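Local coordinates for protein cysteine synthase (Fusobacterium nucleatum subsp. nucleatum strain ATCC 25586, PDB 5XEM) that probably makes L-cysteine and acetate from O-acetyl-L-serine and hydrogen sulfide with pyridoxal 5'-phosphate, and also produces hydrogen sulfide, at residues G15-V20 with Y33-G38; T159-I164 with S186-K191. All coordinates share one frame; numbering follows the deposited sequence.

Contact 1. Residues G15-V20 with Y33-G38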
# COMPACT_ATOMS: atom_id res chain seq x y z
N GLY A 15 1.68 -0.34 -12.48
CA GLY A 15 1.07 -1.34 -13.33
C GLY A 15 1.44 -2.76 -12.96
O GLY A 15 2.02 -3.01 -11.91
N ASN A 16 1.07 -3.70 -13.81
CA ASN A 16 1.24 -5.11 -13.52
C ASN A 16 0.70 -5.52 -12.16
O ASN A 16 1.36 -6.17 -11.34
CB ASN A 16 2.70 -5.50 -13.73
CG ASN A 16 3.09 -5.37 -15.18
OD1 ASN A 16 2.52 -6.06 -16.03
ND2 ASN A 16 3.94 -4.43 -15.48
N THR A 17 -0.52 -5.09 -11.91
CA THR A 17 -1.17 -5.32 -10.63
C THR A 17 -1.83 -6.69 -10.62
O THR A 17 -2.21 -7.20 -11.67
CB THR A 17 -2.26 -4.27 -10.37
OG1 THR A 17 -3.16 -4.24 -11.48
CG2 THR A 17 -1.59 -2.87 -10.21
N PRO A 18 -2.01 -7.25 -9.45
CA PRO A 18 -2.58 -8.60 -9.40
C PRO A 18 -4.10 -8.67 -9.55
O PRO A 18 -4.83 -7.70 -9.22
CB PRO A 18 -2.15 -9.10 -8.03
CG PRO A 18 -2.01 -7.86 -7.20
CD PRO A 18 -1.51 -6.80 -8.13
N LEU A 19 -4.56 -9.81 -10.06
CA LEU A 19 -5.98 -10.17 -10.15
C LEU A 19 -6.19 -11.24 -9.08
O LEU A 19 -5.50 -12.25 -9.09
CB LEU A 19 -6.30 -10.84 -11.49
CG LEU A 19 -7.15 -10.17 -12.55
CD1 LEU A 19 -7.59 -11.20 -13.59
CD2 LEU A 19 -8.36 -9.43 -11.98
N VAL A 20 -7.12 -11.04 -8.18
CA VAL A 20 -7.35 -11.98 -7.09
C VAL A 20 -8.74 -12.58 -7.20
O VAL A 20 -9.71 -11.86 -7.43
CB VAL A 20 -7.23 -11.26 -5.74
CG1 VAL A 20 -7.40 -12.24 -4.57
CG2 VAL A 20 -5.89 -10.55 -5.65
N TYR A 33 -13.16 -11.83 -10.08
CA TYR A 33 -11.74 -11.50 -9.88
C TYR A 33 -11.63 -10.00 -9.65
O TYR A 33 -12.24 -9.23 -10.39
CB TYR A 33 -10.94 -11.85 -11.13
CG TYR A 33 -10.93 -13.32 -11.44
CD1 TYR A 33 -9.98 -14.17 -10.87
CD2 TYR A 33 -11.87 -13.88 -12.31
CE1 TYR A 33 -9.98 -15.53 -11.14
CE2 TYR A 33 -11.87 -15.23 -12.60
CZ TYR A 33 -10.93 -16.04 -12.01
OH TYR A 33 -10.91 -17.39 -12.29
N VAL A 34 -10.86 -9.59 -8.66
CA VAL A 34 -10.69 -8.17 -8.37
C VAL A 34 -9.27 -7.79 -8.80
O VAL A 34 -8.30 -8.44 -8.42
CB VAL A 34 -10.92 -7.88 -6.87
CG1 VAL A 34 -10.70 -6.41 -6.54
CG2 VAL A 34 -12.33 -8.33 -6.46
N LYS A 35 -9.18 -6.76 -9.62
CA LYS A 35 -7.88 -6.26 -10.05
C LYS A 35 -7.48 -5.16 -9.06
O LYS A 35 -8.17 -4.14 -8.95
CB LYS A 35 -7.93 -5.73 -11.47
CG LYS A 35 -6.52 -5.37 -11.97
CD LYS A 35 -6.38 -5.35 -13.46
CE LYS A 35 -5.01 -4.93 -13.94
NZ LYS A 35 -3.93 -5.91 -13.64
N LEU A 36 -6.42 -5.42 -8.30
CA LEU A 36 -6.08 -4.60 -7.13
C LEU A 36 -5.16 -3.45 -7.50
O LEU A 36 -3.95 -3.57 -7.42
CB LEU A 36 -5.45 -5.46 -6.05
CG LEU A 36 -6.34 -6.57 -5.45
CD1 LEU A 36 -5.50 -7.46 -4.49
CD2 LEU A 36 -7.55 -5.96 -4.75
N GLU A 37 -5.75 -2.34 -7.94
CA GLU A 37 -4.94 -1.18 -8.34
C GLU A 37 -4.34 -0.45 -7.13
O GLU A 37 -3.48 0.40 -7.26
CB GLU A 37 -5.74 -0.24 -9.22
CG GLU A 37 -6.15 -0.90 -10.52
CD GLU A 37 -4.97 -1.04 -11.45
OE1 GLU A 37 -4.32 -0.01 -11.74
OE2 GLU A 37 -4.68 -2.18 -11.90
N GLY A 38 -4.79 -0.83 -5.94
CA GLY A 38 -4.12 -0.40 -4.73
C GLY A 38 -2.71 -0.92 -4.57
O GLY A 38 -1.98 -0.42 -3.75
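T17 meets K35 and E37 through one hydroxyl. K35 NZ donates to T17 OG1 at 2.8 Å, and T17 OG1 donates a hydrogen bond to E37 OE2 at 2.6 Å. The hydroxyl reaches E37 from above the carboxylate plane, 37° out of it. K35 NZ also makes a weak bond to T17 O. The lysine can do this because its chain runs extended and then bends at the last torsion (chi4 68°).

Beside this polar group the backbones pair as an antiparallel beta hairpin. V20 and V34 form a hydrogen-bonded pair with two N-H...O bonds. L36 N donates to P18 O at 2.9 Å, almost in line with the carbonyl. L19 and K35 are the non-hydrogen-bonded pair, and L19 CD2 lies 3.6 Å from Y33 CB. On the other face V20 CG2 faces L36 CD1.

Further out, R48 and T45 hold E37 OE1, and E163 forms a salt bridge with K35. L19 makes backbone hydrogen bonds to the second subunit, and P18, V20 and L36 pack on it. Strand 31-36 lies between strands 19-21 and 291-296 in the mixed sheet, with helix 151-167 packed against L19 and K35.

Contact 2. Residues T159-I164 with S186-K191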
# COMPACT_ATOMS: atom_id res chain seq x y z
N THR A 159 -2.46 -0.78 -20.91
CA THR A 159 -1.82 -1.55 -19.85
C THR A 159 -2.86 -2.31 -19.08
O THR A 159 -2.89 -3.53 -19.17
CB THR A 159 -0.92 -0.67 -18.97
OG1 THR A 159 -1.70 0.33 -18.32
CG2 THR A 159 0.16 -0.01 -19.88
N THR A 160 -3.78 -1.60 -18.42
CA THR A 160 -4.79 -2.26 -17.55
C THR A 160 -5.54 -3.40 -18.24
O THR A 160 -5.62 -4.55 -17.74
CB THR A 160 -5.81 -1.21 -17.04
OG1 THR A 160 -5.11 -0.09 -16.51
CG2 THR A 160 -6.69 -1.79 -15.92
N ALA A 161 -6.10 -3.08 -19.40
CA ALA A 161 -6.85 -4.08 -20.20
C ALA A 161 -5.99 -5.27 -20.66
O ALA A 161 -6.46 -6.41 -20.61
CB ALA A 161 -7.50 -3.43 -21.41
N GLU A 162 -4.77 -4.99 -21.07
CA GLU A 162 -3.85 -6.05 -21.51
C GLU A 162 -3.50 -7.00 -20.38
O GLU A 162 -3.37 -8.21 -20.60
CB GLU A 162 -2.60 -5.48 -22.17
CG GLU A 162 -2.84 -4.77 -23.50
CD GLU A 162 -3.27 -5.69 -24.65
OE1 GLU A 162 -3.27 -6.93 -24.51
OE2 GLU A 162 -3.63 -5.16 -25.73
N GLU A 163 -3.34 -6.46 -19.17
CA GLU A 163 -3.03 -7.28 -18.03
C GLU A 163 -4.19 -8.18 -17.66
O GLU A 163 -3.98 -9.33 -17.29
CB GLU A 163 -2.63 -6.40 -16.83
CG GLU A 163 -1.39 -5.55 -17.10
CD GLU A 163 -1.19 -4.48 -16.04
OE1 GLU A 163 -1.84 -4.59 -14.99
OE2 GLU A 163 -0.40 -3.54 -16.27
N ILE A 164 -5.41 -7.68 -17.78
CA ILE A 164 -6.61 -8.46 -17.54
C ILE A 164 -6.70 -9.60 -18.56
O ILE A 164 -6.92 -10.76 -18.19
CB ILE A 164 -7.87 -7.57 -17.62
CG1 ILE A 164 -7.93 -6.62 -16.42
CG2 ILE A 164 -9.13 -8.42 -17.70
CD1 ILE A 164 -8.99 -5.52 -16.60
N SER A 186 -13.59 3.52 -19.54
CA SER A 186 -13.73 3.68 -21.00
C SER A 186 -12.50 3.15 -21.74
O SER A 186 -12.63 2.51 -22.76
CB SER A 186 -14.03 5.13 -21.36
OG SER A 186 -15.19 5.59 -20.66
N GLY A 187 -11.30 3.38 -21.19
CA GLY A 187 -10.10 2.90 -21.83
C GLY A 187 -9.97 1.39 -21.74
O GLY A 187 -9.61 0.71 -22.71
N THR A 188 -10.27 0.82 -20.57
CA THR A 188 -10.17 -0.61 -20.40
C THR A 188 -11.24 -1.32 -21.24
O THR A 188 -10.92 -2.29 -21.94
CB THR A 188 -10.31 -1.02 -18.94
OG1 THR A 188 -9.43 -0.20 -18.14
CG2 THR A 188 -9.97 -2.51 -18.75
N ALA A 189 -12.48 -0.81 -21.22
CA ALA A 189 -13.60 -1.44 -21.93
C ALA A 189 -13.39 -1.42 -23.43
O ALA A 189 -13.77 -2.38 -24.10
CB ALA A 189 -14.92 -0.75 -21.59
N LYS A 190 -12.80 -0.33 -23.95
CA LYS A 190 -12.53 -0.21 -25.39
C LYS A 190 -11.60 -1.31 -25.86
O LYS A 190 -11.88 -2.00 -26.85
CB LYS A 190 -11.96 1.15 -25.74
CG LYS A 190 -11.73 1.40 -27.24
CD LYS A 190 -11.33 2.85 -27.49
CE LYS A 190 -11.03 3.12 -28.96
NZ LYS A 190 -10.34 4.41 -29.19
N LYS A 191 -10.51 -1.53 -25.11
CA LYS A 191 -9.56 -2.57 -25.48
C LYS A 191 -10.18 -3.94 -25.38
O LYS A 191 -10.03 -4.77 -26.29
CB LYS A 191 -8.27 -2.49 -24.66
CG LYS A 191 -7.31 -3.67 -24.85
CD LYS A 191 -6.83 -3.88 -26.28
CE LYS A 191 -5.93 -2.77 -26.78
NZ LYS A 191 -4.64 -2.62 -26.06
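A161 and T188 mark the close point of two helices that cross at -47°, with axes 8.3 Å apart. Helices 151-167 and 183-195 belong to the alpha/beta fold of this pyridoxal-phosphate enzyme family. Strand 174-178 lies between them in the chain, and S184, which binds the pyridoxal 5'-phosphate, sits at the start of the second helix.

The small side chain of A161 allows the close approach. Its CB points at the other helix and fits between T188 and K191. T188 CG2 touches it at 3.7 Å on one side. K191 CB and K191 CG press on it more tightly, each 3.5 Å from A161 CB. T188 has CG2 anti to its backbone N, and this turns the methyl toward the first helix. The same methyl meets I164 CD1 at 3.8 Å, the two side chains crossing at about a right angle. T160 also crosses T188 at about a right angle, with T160 CG2 lying 3.9 Å from T188 OG1. That is packing and not a hydrogen bond. T188 OG1 bonds to S184 O in its own helix, and T160 OG1 bonds to H156 ND1. Both hydroxyls are thus satisfied within their own helices. F175 of strand 174-178 packs against I164 and T188.

The charged pair lies beyond A161. K191 starts with CG anti to its backbone N, then folds through three successive bends (chi2 59°). The folded chain crosses E162 at about a right angle. Y157 also holds the ammonium, through its carbonyl oxygen and a cation-pi contact. The salt bridge to E162 is single: K191 NZ meets E162 OE2 at 2.8 Å, on the anti side of the carboxylate and 20° out of its plane.

Both contacts are largely buried, and helix 151-167 joins them. Contact 1 is held by backbone bonds between strands at the end of the mixed sheet within this chain, where L19 also bonds by its backbone to the second subunit. Contact 2 packs helix on helix, has no bond between the two backbones, and no other chain touches it. Its salt bridge, on a partly exposed glutamate, lies nearer the surface than the T17 group of contact 1. The two meet directly. E163 OE1 forms a salt bridge with K35 NZ at 2.8 Å, and I164 CG1 packs on K35 CD at 3.6 Å. One helix thus faces the hairpin through E163 and helix 183-195 through A161.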